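Local coordinates for protein monovalent Na+/H+ antiporter subunit A (Dietzia sp. DQ12-45-1b, PDB 7D3U) that probably exchanges sodium ions for protons across the cell membrane as the large antiporter-like subunit of the Mrp complex, at residues A171-V176 against A200-L205. Sequence-based numbering, arbitrary orientation.
Sequences AALMVV and AVIAVL. With LMT (dodecyl-beta-D-maltoside), chain C.
The segments 171-176 and 200-205, of helices 166-178 and 196-213, lie in predicted transmembrane regions within the antiporter sequence family and run past each other nearly antiparallel, their axes 10.6 Å and their directions 152° apart. At that spacing the side chains, not the backbones, fill the gap. L173 is the main bump from its helix. Its CG stands anti to the carbonyl carbon (chi1 -81°), and its CD1 enters the hollow bounded by V201, I202 and L205. I202 answers from the other side: it slides past L173 in the opposite direction, so that its CD1 rests 3.7 Å from CB of L173 while CD1 of L173 lies alongside the same methyl. CD1 of L205 meets CD1 of L173 tip to tip at 3.8 Å, and CG1 of V201 approaches that methyl less closely, at 4.1 Å. On the flank, SD of M174 lies 4.2 Å from CG2 of I202, its chain extended at chi2 (180°), which carries SD out to I202. I202 and A203 also touch L257, in a loop; M174 touches V124 and F253. A dodecyl maltoside lies along the V201 side of the groove, its O6' near CD1 and CD2 of L173 and its C6' beside CG1 of V201. L400 of the neighbouring subunit D packs on L173 and, through its carbonyl O, hydrogen-bonds the detergent. An alanine in place of L173 would keep the CB contact with I202 but, lacking CD1 and CD2, would probably leave the hollow poorly filled and loosen the packing on O6' of the detergent. With apolar side chains meeting and no hydrogen bond or salt bridge between the segments, the fit depends on complementary shape and van der Waals contact rather than on directional bonds.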
ATOM      1  N   ALA B 171      14.437  -1.317  30.812  1.00 77.51           N
ATOM      2  CA  ALA B 171      13.154  -1.276  31.501  1.00 77.51           C
ATOM      3  C   ALA B 171      12.277  -2.453  31.104  1.00 77.51           C
ATOM      4  O   ALA B 171      11.671  -3.101  31.962  1.00 77.51           O
ATOM      5  CB  ALA B 171      12.441   0.041  31.204  1.00 77.51           C
ATOM      6  N   ALA B 172      12.198  -2.746  29.806  1.00 76.17           N
ATOM      7  CA  ALA B 172      11.375  -3.861  29.355  1.00 76.17           C
ATOM      8  C   ALA B 172      11.918  -5.190  29.862  1.00 76.17           C
ATOM      9  O   ALA B 172      11.144  -6.081  30.228  1.00 76.17           O
ATOM     10  CB  ALA B 172      11.284  -3.860  27.832  1.00 76.17           C
ATOM     11  N   LEU B 173      13.244  -5.340  29.900  1.00 76.42           N
ATOM     12  CA  LEU B 173      13.831  -6.565  30.428  1.00 76.42           C
ATOM     13  C   LEU B 173      13.516  -6.731  31.907  1.00 76.42           C
ATOM     14  O   LEU B 173      13.140  -7.822  32.351  1.00 76.42           O
ATOM     15  CB  LEU B 173      15.341  -6.560  30.201  1.00 76.42           C
ATOM     16  CG  LEU B 173      15.804  -6.967  28.806  1.00 76.42           C
ATOM     17  CD1 LEU B 173      17.269  -6.629  28.612  1.00 76.42           C
ATOM     18  CD2 LEU B 173      15.559  -8.445  28.584  1.00 76.42           C
ATOM     19  N   MET B 174      13.654  -5.657  32.685  1.00 79.50           N
ATOM     20  CA  MET B 174      13.355  -5.740  34.108  1.00 79.50           C
ATOM     21  C   MET B 174      11.866  -5.942  34.357  1.00 79.50           C
ATOM     22  O   MET B 174      11.484  -6.509  35.386  1.00 79.50           O
ATOM     23  CB  MET B 174      13.851  -4.483  34.817  1.00 79.50           C
ATOM     24  CG  MET B 174      15.361  -4.359  34.849  1.00 79.50           C
ATOM     25  SD  MET B 174      15.915  -2.864  35.683  1.00 79.50           S
ATOM     26  CE  MET B 174      15.104  -1.610  34.697  1.00 79.50           C
ATOM     27  N   VAL B 175      11.016  -5.493  33.435  1.00 78.45           N
ATOM     28  CA  VAL B 175       9.580  -5.691  33.600  1.00 78.45           C
ATOM     29  C   VAL B 175       9.199  -7.133  33.296  1.00 78.45           C
ATOM     30  O   VAL B 175       8.417  -7.750  34.028  1.00 78.45           O
ATOM     31  CB  VAL B 175       8.801  -4.700  32.717  1.00 78.45           C
ATOM     32  CG1 VAL B 175       7.366  -5.162  32.541  1.00 78.45           C
ATOM     33  CG2 VAL B 175       8.844  -3.311  33.322  1.00 78.45           C
ATOM     34  N   VAL B 176       9.743  -7.699  32.216  1.00 78.18           N
ATOM     35  CA  VAL B 176       9.384  -9.069  31.866  1.00 78.18           C
ATOM     36  C   VAL B 176      10.039 -10.064  32.813  1.00 78.18           C
ATOM     37  O   VAL B 176       9.516 -11.166  33.020  1.00 78.18           O
ATOM     38  CB  VAL B 176       9.738  -9.373  30.400  1.00 78.18           C
ATOM     39  CG1 VAL B 176       9.034  -8.402  29.474  1.00 78.18           C
ATOM     40  CG2 VAL B 176      11.238  -9.327  30.189  1.00 78.18           C
ATOM     41  N   ALA B 200      24.458  -8.489  34.251  1.00 75.87           N
ATOM     42  CA  ALA B 200      25.509  -7.961  33.387  1.00 75.87           C
ATOM     43  C   ALA B 200      24.919  -7.237  32.184  1.00 75.87           C
ATOM     44  O   ALA B 200      25.353  -6.133  31.833  1.00 75.87           O
ATOM     45  CB  ALA B 200      26.429  -9.094  32.936  1.00 75.87           C
ATOM     46  N   VAL B 201      23.923  -7.848  31.541  1.00 74.61           N
ATOM     47  CA  VAL B 201      23.269  -7.215  30.401  1.00 74.61           C
ATOM     48  C   VAL B 201      22.602  -5.915  30.825  1.00 74.61           C
ATOM     49  O   VAL B 201      22.705  -4.892  30.136  1.00 74.61           O
ATOM     50  CB  VAL B 201      22.263  -8.188  29.758  1.00 74.61           C
ATOM     51  CG1 VAL B 201      21.254  -7.433  28.915  1.00 74.61           C
ATOM     52  CG2 VAL B 201      22.993  -9.220  28.923  1.00 74.61           C
ATOM     53  N   ILE B 202      21.911  -5.930  31.967  1.00 73.71           N
ATOM     54  CA  ILE B 202      21.230  -4.725  32.427  1.00 73.71           C
ATOM     55  C   ILE B 202      22.240  -3.639  32.776  1.00 73.71           C
ATOM     56  O   ILE B 202      22.015  -2.454  32.502  1.00 73.71           O
ATOM     57  CB  ILE B 202      20.309  -5.054  33.614  1.00 73.71           C
ATOM     58  CG1 ILE B 202      19.154  -5.936  33.151  1.00 73.71           C
ATOM     59  CG2 ILE B 202      19.762  -3.788  34.238  1.00 73.71           C
ATOM     60  CD1 ILE B 202      18.415  -5.377  31.965  1.00 73.71           C
ATOM     61  N   ALA B 203      23.376  -4.022  33.362  1.00 72.41           N
ATOM     62  CA  ALA B 203      24.407  -3.047  33.687  1.00 72.41           C
ATOM     63  C   ALA B 203      24.977  -2.413  32.431  1.00 72.41           C
ATOM     64  O   ALA B 203      25.180  -1.197  32.382  1.00 72.41           O
ATOM     65  CB  ALA B 203      25.515  -3.709  34.502  1.00 72.41           C
ATOM     66  N   VAL B 204      25.232  -3.220  31.399  1.00 72.56           N
ATOM     67  CA  VAL B 204      25.754  -2.668  30.154  1.00 72.56           C
ATOM     68  C   VAL B 204      24.734  -1.732  29.515  1.00 72.56           C
ATOM     69  O   VAL B 204      25.075  -0.629  29.070  1.00 72.56           O
ATOM     70  CB  VAL B 204      26.165  -3.800  29.196  1.00 72.56           C
ATOM     71  CG1 VAL B 204      26.267  -3.282  27.777  1.00 72.56           C
ATOM     72  CG2 VAL B 204      27.484  -4.400  29.634  1.00 72.56           C
ATOM     73  N   LEU B 205      23.465  -2.145  29.484  1.00 72.99           N
ATOM     74  CA  LEU B 205      22.433  -1.312  28.875  1.00 72.99           C
ATOM     75  C   LEU B 205      22.275   0.008  29.615  1.00 72.99           C
ATOM     76  O   LEU B 205      22.156   1.067  28.991  1.00 72.99           O
ATOM     77  CB  LEU B 205      21.103  -2.063  28.840  1.00 72.99           C
ATOM     78  CG  LEU B 205      20.996  -3.194  27.823  1.00 72.99           C
ATOM     79  CD1 LEU B 205      19.601  -3.776  27.844  1.00 72.99           C
ATOM     80  CD2 LEU B 205      21.350  -2.700  26.436  1.00 72.99           C
TER
HETATM   81  C1B LMT C1206      16.251 -13.600  28.820  1.00 86.66           C
HETATM   82  C2B LMT C1206      15.391 -14.784  28.354  1.00 86.66           C
HETATM   83  C3B LMT C1206      13.979 -14.301  27.976  1.00 86.66           C
HETATM   84  C4B LMT C1206      13.431 -13.345  29.059  1.00 86.66           C
HETATM   85  C5B LMT C1206      14.416 -12.171  29.195  1.00 86.66           C
HETATM   86  C6B LMT C1206      14.675 -11.879  30.668  1.00 86.66           C
HETATM   87  O1B LMT C1206      17.482 -13.686  28.188  1.00 86.66           O
HETATM   88  O2B LMT C1206      16.021 -15.325  27.267  1.00 86.66           O
HETATM   89  O3B LMT C1206      13.135 -15.353  27.732  1.00 86.66           O
HETATM   90  O4' LMT C1206      12.195 -12.864  28.702  1.00 86.66           O
HETATM   91  O5B LMT C1206      15.627 -12.391  28.513  1.00 86.66           O
HETATM   92  O6B LMT C1206      14.249 -12.927  31.441  1.00 86.66           O
HETATM   93  C1' LMT C1206      20.645 -12.383  26.558  1.00 86.66           C
HETATM   94  C2' LMT C1206      21.027 -12.995  27.929  1.00 86.66           C
HETATM   95  C3' LMT C1206      19.821 -13.713  28.592  1.00 86.66           C
HETATM   96  C4' LMT C1206      18.530 -12.869  28.656  1.00 86.66           C
HETATM   97  C5' LMT C1206      18.631 -11.674  27.672  1.00 86.66           C
HETATM   98  C6' LMT C1206      19.084 -10.345  28.249  1.00 86.66           C
HETATM   99  O1' LMT C1206      21.389 -11.267  26.293  1.00 86.66           O
HETATM  100  O2' LMT C1206      22.021 -13.916  27.720  1.00 86.66           O
HETATM  101  O3' LMT C1206      20.154 -14.117  29.854  1.00 86.66           O
HETATM  102  O5' LMT C1206      19.269 -12.012  26.453  1.00 86.66           O
HETATM  103  O6' LMT C1206      18.501  -9.387  27.473  1.00 86.66           O
HETATM  104  C1  LMT C1206      21.195 -10.730  25.005  1.00 86.66           C
HETATM  105  C2  LMT C1206      20.815  -9.300  25.243  1.00 86.66           C
HETATM  106  C3  LMT C1206      20.124  -8.591  24.126  1.00 86.66           C
HETATM  107  C4  LMT C1206      19.004  -7.791  24.735  1.00 86.66           C
HETATM  108  C5  LMT C1206      18.491  -6.783  23.766  1.00 86.66           C
HETATM  109  C6  LMT C1206      19.532  -5.780  23.396  1.00 86.66           C
HETATM  110  C7  LMT C1206      18.884  -4.624  22.691  1.00 86.66           C
HETATM  111  C8  LMT C1206      19.870  -3.518  22.560  1.00 86.66           C
HETATM  112  C9  LMT C1206      19.285  -2.245  22.048  1.00 86.66           C
HETATM  113  C10 LMT C1206      20.420  -1.385  21.576  1.00 86.66           C
HETATM  114  C11 LMT C1206      19.931  -0.059  21.089  1.00 86.66           C
HETATM  115  C12 LMT C1206      21.039   0.780  20.551  1.00 86.66           C